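QdtA (Thermoanaerobacterium thermosaccharolyticum, PDB 4ZU5) is a two-subunit protein of the WxcM-like family in the cupin clan, built on a jelly-roll beta-barrel and modelled here with bound thymidine. Local coordinates at residues Y50-K55 and V95-F100; L56-I61 and L108-S113. All coordinates share one frame; numbering follows the deposited sequence.

Contact 1: Y50-K55 and V95-F100; sequences YHSHKK and VWREMF. Unlike the reference sequence in segment 50-55: Ser52 (reference Ala). Unlike the reference sequence in segment 95-100: Val95 (reference Leu).
Arg97 lays its side chain over one face of the His51 ring, with CD 4.0 Å from the centroid of that ring in a CH-pi contact and the guanidinium turned 31° from the imidazole plane. CG of Arg97 stands between its own N and carbonyl carbon (chi1 88°), and the chain bends again at chi2 and chi3. NH2 bonds Val95 O at 2.9 Å, the oxygen lying in the guanidinium plane. Ser52 OG makes a weak bond to the same carbonyl. Across the backbone, Tyr50 and His51 both face Arg97, a G1 beta bulge; Arg97 N bonds His51 O at 3.0 Å, while Tyr50 N and His51 N share Arg97 O through weak bonds.

Beside them the flat Trp96 indole spreads one face under the Tyr50-His51 backbone, with Tyr50 C 3.4 Å above its plane. Its NE1 meets Glu98 OE2 at 2.9 Å, in the plane of the indole, on the anti side of OE2 and 24° out of the carboxylate plane. Glu98 CG in turn lies over a face of the Tyr50 ring. A salt bridge to Arg70 takes OE1. The His51 and His53 rings both meet Tyr121 of the thymidine pocket, placing this strand pair of the cupin barrel beside that site. Two neutral oxygens, Val95 O at NH2 and Gln58 OE1 at NH1, meet the buried guanidinium and would be expected to stabilise its positive charge.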
loop_
_atom_site.group_PDB
_atom_site.type_symbol
_atom_site.label_atom_id
_atom_site.label_comp_id
_atom_site.label_asym_id
_atom_site.label_seq_id
_atom_site.Cartn_x
_atom_site.Cartn_y
_atom_site.Cartn_z
ATOM N N TYR A 50 -0.530 13.862 14.595
ATOM C CA TYR A 50 -0.416 15.235 15.074
ATOM C C TYR A 50 0.140 16.108 13.962
ATOM O O TYR A 50 1.166 16.774 14.148
ATOM C CB TYR A 50 0.492 15.346 16.317
ATOM C CG TYR A 50 0.009 14.567 17.531
ATOM C CD1 TYR A 50 -0.991 15.056 18.373
ATOM C CD2 TYR A 50 0.567 13.333 17.838
ATOM C CE1 TYR A 50 -1.399 14.349 19.501
ATOM C CE2 TYR A 50 0.182 12.634 18.958
ATOM C CZ TYR A 50 -0.804 13.144 19.770
ATOM O OH TYR A 50 -1.222 12.362 20.796
ATOM N N HIS A 51 -0.571 16.184 12.836
ATOM C CA HIS A 51 -0.140 17.057 11.752
ATOM C C HIS A 51 -1.246 17.291 10.751
ATOM O O HIS A 51 -2.323 16.692 10.834
ATOM C CB HIS A 51 1.134 16.495 11.081
ATOM C CG HIS A 51 0.894 15.277 10.244
ATOM N ND1 HIS A 51 0.975 13.998 10.749
ATOM C CD2 HIS A 51 0.515 15.148 8.950
ATOM C CE1 HIS A 51 0.654 13.130 9.805
ATOM N NE2 HIS A 51 0.360 13.804 8.710
ATOM N N SER A 52 -1.011 18.278 9.902
ATOM C CA SER A 52 -1.840 18.553 8.765
ATOM C C SER A 52 -0.976 18.934 7.547
ATOM O O SER A 52 0.266 18.901 7.596
ATOM C CB SER A 52 -2.809 19.678 9.094
ATOM O OG SER A 52 -3.752 19.879 8.037
ATOM N N HIS A 53 -1.633 19.282 6.442
ATOM C CA HIS A 53 -0.940 19.780 5.251
ATOM C C HIS A 53 -1.721 20.837 4.565
ATOM O O HIS A 53 -2.947 20.833 4.653
ATOM C CB HIS A 53 -0.832 18.662 4.233
ATOM C CG HIS A 53 -0.130 17.473 4.757
ATOM N ND1 HIS A 53 1.236 17.346 4.692
ATOM C CD2 HIS A 53 -0.585 16.390 5.427
ATOM C CE1 HIS A 53 1.593 16.192 5.233
ATOM N NE2 HIS A 53 0.506 15.593 5.684
ATOM N N LYS A 54 -1.040 21.656 3.785
ATOM C CA LYS A 54 -1.746 22.644 2.953
ATOM C C LYS A 54 -2.085 22.146 1.542
ATOM O O LYS A 54 -3.064 22.577 0.942
ATOM C CB LYS A 54 -0.950 23.950 2.803
ATOM C CG LYS A 54 -0.453 24.621 4.084
ATOM C CD LYS A 54 0.982 24.219 4.492
ATOM C CE LYS A 54 2.097 25.157 4.021
ATOM N NZ LYS A 54 2.206 26.361 4.902
ATOM N N LYS A 55 -1.260 21.288 0.961
ATOM C CA LYS A 55 -1.426 20.983 -0.474
ATOM C C LYS A 55 -1.592 19.473 -0.785
ATOM O O LYS A 55 -1.954 19.088 -1.878
ATOM C CB LYS A 55 -0.202 21.519 -1.232
ATOM C CG LYS A 55 -0.273 23.038 -1.414
ATOM C CD LYS A 55 1.065 23.752 -1.532
ATOM C CE LYS A 55 2.160 22.847 -2.079
ATOM N NZ LYS A 55 3.337 23.641 -2.549
ATOM N N VAL A 95 -6.779 19.476 7.229
ATOM C CA VAL A 95 -7.438 18.696 8.226
ATOM C C VAL A 95 -6.347 18.168 9.146
ATOM O O VAL A 95 -5.354 17.656 8.671
ATOM C CB VAL A 95 -8.147 17.517 7.575
ATOM C CG1 VAL A 95 -8.704 16.575 8.631
ATOM C CG2 VAL A 95 -9.293 18.008 6.673
ATOM N N TRP A 96 -6.516 18.321 10.461
ATOM C CA TRP A 96 -5.534 17.835 11.432
ATOM C C TRP A 96 -5.880 16.411 11.748
ATOM O O TRP A 96 -7.050 16.057 11.991
ATOM C CB TRP A 96 -5.588 18.707 12.727
ATOM C CG TRP A 96 -4.630 18.346 13.844
ATOM C CD1 TRP A 96 -4.879 17.501 14.870
ATOM C CD2 TRP A 96 -3.321 18.855 14.072
ATOM N NE1 TRP A 96 -3.789 17.419 15.714
ATOM C CE2 TRP A 96 -2.826 18.254 15.254
ATOM C CE3 TRP A 96 -2.484 19.701 13.373
ATOM C CZ2 TRP A 96 -1.546 18.490 15.745
ATOM C CZ3 TRP A 96 -1.240 19.985 13.895
ATOM C CH2 TRP A 96 -0.769 19.342 15.060
ATOM N N ARG A 97 -4.869 15.564 11.848
ATOM C CA ARG A 97 -5.184 14.213 12.262
ATOM C C ARG A 97 -4.219 13.580 13.234
ATOM O O ARG A 97 -3.043 13.934 13.291
ATOM C CB ARG A 97 -5.435 13.301 11.068
ATOM C CG ARG A 97 -4.216 12.628 10.505
ATOM C CD ARG A 97 -3.215 13.675 10.083
ATOM N NE ARG A 97 -3.732 14.680 9.150
ATOM C CZ ARG A 97 -3.681 14.562 7.826
ATOM N NH1 ARG A 97 -3.182 13.454 7.291
ATOM N NH2 ARG A 97 -4.098 15.559 7.051
ATOM N N GLU A 98 -4.792 12.666 14.002
ATOM C CA GLU A 98 -4.084 11.772 14.940
ATOM C C GLU A 98 -4.630 10.360 14.782
ATOM O O GLU A 98 -5.780 10.139 14.391
ATOM C CB GLU A 98 -4.316 12.293 16.367
ATOM C CG GLU A 98 -3.818 13.711 16.573
ATOM C CD GLU A 98 -4.389 14.395 17.795
ATOM O OE1 GLU A 98 -5.035 13.687 18.579
ATOM O OE2 GLU A 98 -4.172 15.611 17.927
ATOM N N MET A 99 -3.797 9.370 15.061
ATOM C CA MET A 99 -4.195 8.003 14.909
ATOM C C MET A 99 -3.889 7.227 16.190
ATOM O O MET A 99 -2.846 7.437 16.795
ATOM C CB MET A 99 -3.406 7.371 13.761
ATOM C CG MET A 99 -3.610 8.009 12.390
ATOM S SD MET A 99 -2.420 9.276 12.030
ATOM C CE MET A 99 -1.156 8.234 11.310
ATOM N N PHE A 100 -4.779 6.335 16.571
ATOM C CA PHE A 100 -4.674 5.677 17.884
ATOM C C PHE A 100 -5.460 4.380 17.953
ATOM O O PHE A 100 -6.192 4.028 17.016
ATOM C CB PHE A 100 -5.060 6.693 18.979
ATOM C CG PHE A 100 -6.528 7.011 19.012
ATOM C CD1 PHE A 100 -7.387 6.315 19.854
ATOM C CD2 PHE A 100 -7.055 7.976 18.183
ATOM C CE1 PHE A 100 -8.745 6.589 19.901
ATOM C CE2 PHE A 100 -8.412 8.257 18.215
ATOM C CZ PHE A 100 -9.262 7.539 19.041
#

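Contact 2: L56-I61 and L108-S113; sequences LHQVLI and LLVLAS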
loop_
_atom_site.group_PDB
_atom_site.type_symbol
_atom_site.label_atom_id
_atom_site.label_comp_id
_atom_site.label_asym_id
_atom_site.label_seq_id
_atom_site.Cartn_x
_atom_site.Cartn_y
_atom_site.Cartn_z
ATOM N N LEU A 56 -1.250 18.638 0.157
ATOM C CA LEU A 56 -1.226 17.204 -0.003
ATOM C C LEU A 56 -2.635 16.591 0.103
ATOM O O LEU A 56 -3.429 16.985 0.945
ATOM C CB LEU A 56 -0.331 16.632 1.086
ATOM C CG LEU A 56 -0.070 15.133 1.026
ATOM C CD1 LEU A 56 0.681 14.799 -0.260
ATOM C CD2 LEU A 56 0.705 14.608 2.217
ATOM N N HIS A 57 -2.884 15.544 -0.692
ATOM C CA HIS A 57 -4.130 14.789 -0.627
ATOM C C HIS A 57 -3.639 13.379 -0.341
ATOM O O HIS A 57 -2.582 12.986 -0.829
ATOM C CB HIS A 57 -4.921 14.895 -1.943
ATOM C CG HIS A 57 -5.401 16.277 -2.260
ATOM N ND1 HIS A 57 -6.704 16.695 -2.079
ATOM C CD2 HIS A 57 -4.752 17.326 -2.817
ATOM C CE1 HIS A 57 -6.805 17.977 -2.405
ATOM N NE2 HIS A 57 -5.625 18.382 -2.841
ATOM N N GLN A 58 -4.359 12.674 0.527
ATOM C CA GLN A 58 -3.982 11.361 0.994
ATOM C C GLN A 58 -5.217 10.506 1.087
ATOM O O GLN A 58 -6.327 11.027 1.286
ATOM C CB GLN A 58 -3.473 11.519 2.428
ATOM C CG GLN A 58 -2.139 12.216 2.525
ATOM C CD GLN A 58 -1.529 12.008 3.913
ATOM O OE1 GLN A 58 -2.225 11.960 4.921
ATOM N NE2 GLN A 58 -0.230 11.824 3.949
ATOM N N VAL A 59 -5.007 9.198 1.033
ATOM C CA VAL A 59 -6.004 8.209 1.370
ATOM C C VAL A 59 -5.378 7.248 2.347
ATOM O O VAL A 59 -4.356 6.669 2.074
ATOM C CB VAL A 59 -6.484 7.492 0.112
ATOM C CG1 VAL A 59 -7.367 6.298 0.410
ATOM C CG2 VAL A 59 -7.270 8.477 -0.766
ATOM N N LEU A 60 -6.058 7.031 3.455
ATOM C CA LEU A 60 -5.599 6.096 4.471
ATOM C C LEU A 60 -6.407 4.810 4.392
ATOM O O LEU A 60 -7.641 4.832 4.245
ATOM C CB LEU A 60 -5.772 6.705 5.875
ATOM C CG LEU A 60 -4.739 7.704 6.402
ATOM C CD1 LEU A 60 -4.490 8.863 5.437
ATOM C CD2 LEU A 60 -5.122 8.280 7.756
ATOM N N ILE A 61 -5.751 3.677 4.559
ATOM C CA ILE A 61 -6.448 2.373 4.497
ATOM C C ILE A 61 -5.854 1.418 5.512
ATOM O O ILE A 61 -4.631 1.267 5.591
ATOM C CB ILE A 61 -6.300 1.693 3.091
ATOM C CG1 ILE A 61 -6.506 2.710 1.975
ATOM C CG2 ILE A 61 -7.236 0.495 2.923
ATOM C CD1 ILE A 61 -5.675 2.436 0.746
ATOM N N LEU A 108 -1.484 0.168 8.603
ATOM C CA LEU A 108 -2.124 1.370 8.022
ATOM C C LEU A 108 -1.295 1.771 6.781
ATOM O O LEU A 108 -0.100 2.065 6.920
ATOM C CB LEU A 108 -2.019 2.479 9.040
ATOM C CG LEU A 108 -2.691 3.815 8.658
ATOM C CD1 LEU A 108 -4.102 3.604 8.137
ATOM C CD2 LEU A 108 -2.658 4.878 9.750
ATOM N N LEU A 109 -1.946 1.829 5.618
ATOM C CA LEU A 109 -1.324 2.221 4.369
ATOM C C LEU A 109 -1.799 3.627 4.028
ATOM O O LEU A 109 -2.979 3.934 4.182
ATOM C CB LEU A 109 -1.779 1.282 3.264
ATOM C CG LEU A 109 -1.353 1.666 1.860
ATOM C CD1 LEU A 109 0.164 1.486 1.788
ATOM C CD2 LEU A 109 -2.029 0.746 0.859
ATOM N N VAL A 110 -0.887 4.460 3.558
ATOM C CA VAL A 110 -1.257 5.786 3.125
ATOM C C VAL A 110 -0.782 5.953 1.689
ATOM O O VAL A 110 0.352 5.673 1.388
ATOM C CB VAL A 110 -0.608 6.847 4.028
ATOM C CG1 VAL A 110 -0.949 8.279 3.583
ATOM C CG2 VAL A 110 -1.003 6.567 5.497
ATOM N N LEU A 111 -1.677 6.400 0.818
ATOM C CA LEU A 111 -1.353 6.821 -0.525
ATOM C C LEU A 111 -1.370 8.352 -0.576
ATOM O O LEU A 111 -2.251 8.967 -0.015
ATOM C CB LEU A 111 -2.394 6.309 -1.513
ATOM C CG LEU A 111 -2.829 4.860 -1.320
ATOM C CD1 LEU A 111 -3.968 4.473 -2.265
ATOM C CD2 LEU A 111 -1.677 3.895 -1.399
ATOM N N ALA A 112 -0.395 8.978 -1.219
ATOM C CA ALA A 112 -0.155 10.403 -1.129
ATOM C C ALA A 112 0.035 10.955 -2.515
ATOM O O ALA A 112 0.681 10.316 -3.351
ATOM C CB ALA A 112 1.083 10.687 -0.291
ATOM N N SER A 113 -0.517 12.143 -2.726
ATOM C CA SER A 113 -0.516 12.835 -4.027
ATOM C C SER A 113 0.802 13.575 -4.380
ATOM O O SER A 113 0.948 14.018 -5.514
ATOM C CB SER A 113 -1.678 13.844 -4.101
ATOM O OG SER A 113 -1.464 14.992 -3.303
#
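CG1 of Ile61 lies anti to its carbonyl carbon (chi1 -44°), while in Leu109 CG is anti to the backbone N (chi1 173°); the two side chains run side by side, and Ile61 CD1 comes 4.0 Å from Leu109 CD2. The same methyl also meets Leu111 CD1, whose side chain crosses it obliquely. Branched aliphatic residues suit this face, where Ile23 packs on Ile61 and Leu111, and Tyr38 of the second subunit on Ile61 and Leu109.

On the other face Leu60 and Val110 point the same way, and Leu60 CG lies 4.0 Å from Val110 CG2. Gln58 extends beyond CG, and its NE2 passes 3.6 Å from Val110 CG1; the buried amide is satisfied by Arg97 at OE1 and Tyr37 at NE2. Antiparallel backbone bonds join Val59 with Leu111 and Ile61 with Leu109, including Leu109 N to Ile61 O at 2.7 Å. Beyond the last bridge, Ser113 OG accepts from His57 N at 3.0 Å and Ser113 N bonds His57 O, so hydroxyl and backbone together prolong the pairing by one step. With Gln58, Leu60 and Val110 turned toward the opposite sheet, this strand pair is consistent with the jelly-roll beta-barrel of the cupin fold.

From the N terminus, the chain runs through strand 47-53, then turns at Lys54 and Lys55 into strand 58-64, passing from one sheet of the barrel to the other. Contact 1 closes a loop when strand 96-100 returns beside 47-53. The chain then crosses again to strand 107-112, where contact 2 closes its own loop against 58-64. Because the segments alternate, the two loops cross, and each sheet receives one contact. The sheets meet directly between them, through Arg97 of contact 1 and Gln58 of contact 2, and where Met99 packs on Leu108. The side chains of His51 and Gln58 are each about 7 Å from a bound thymidine.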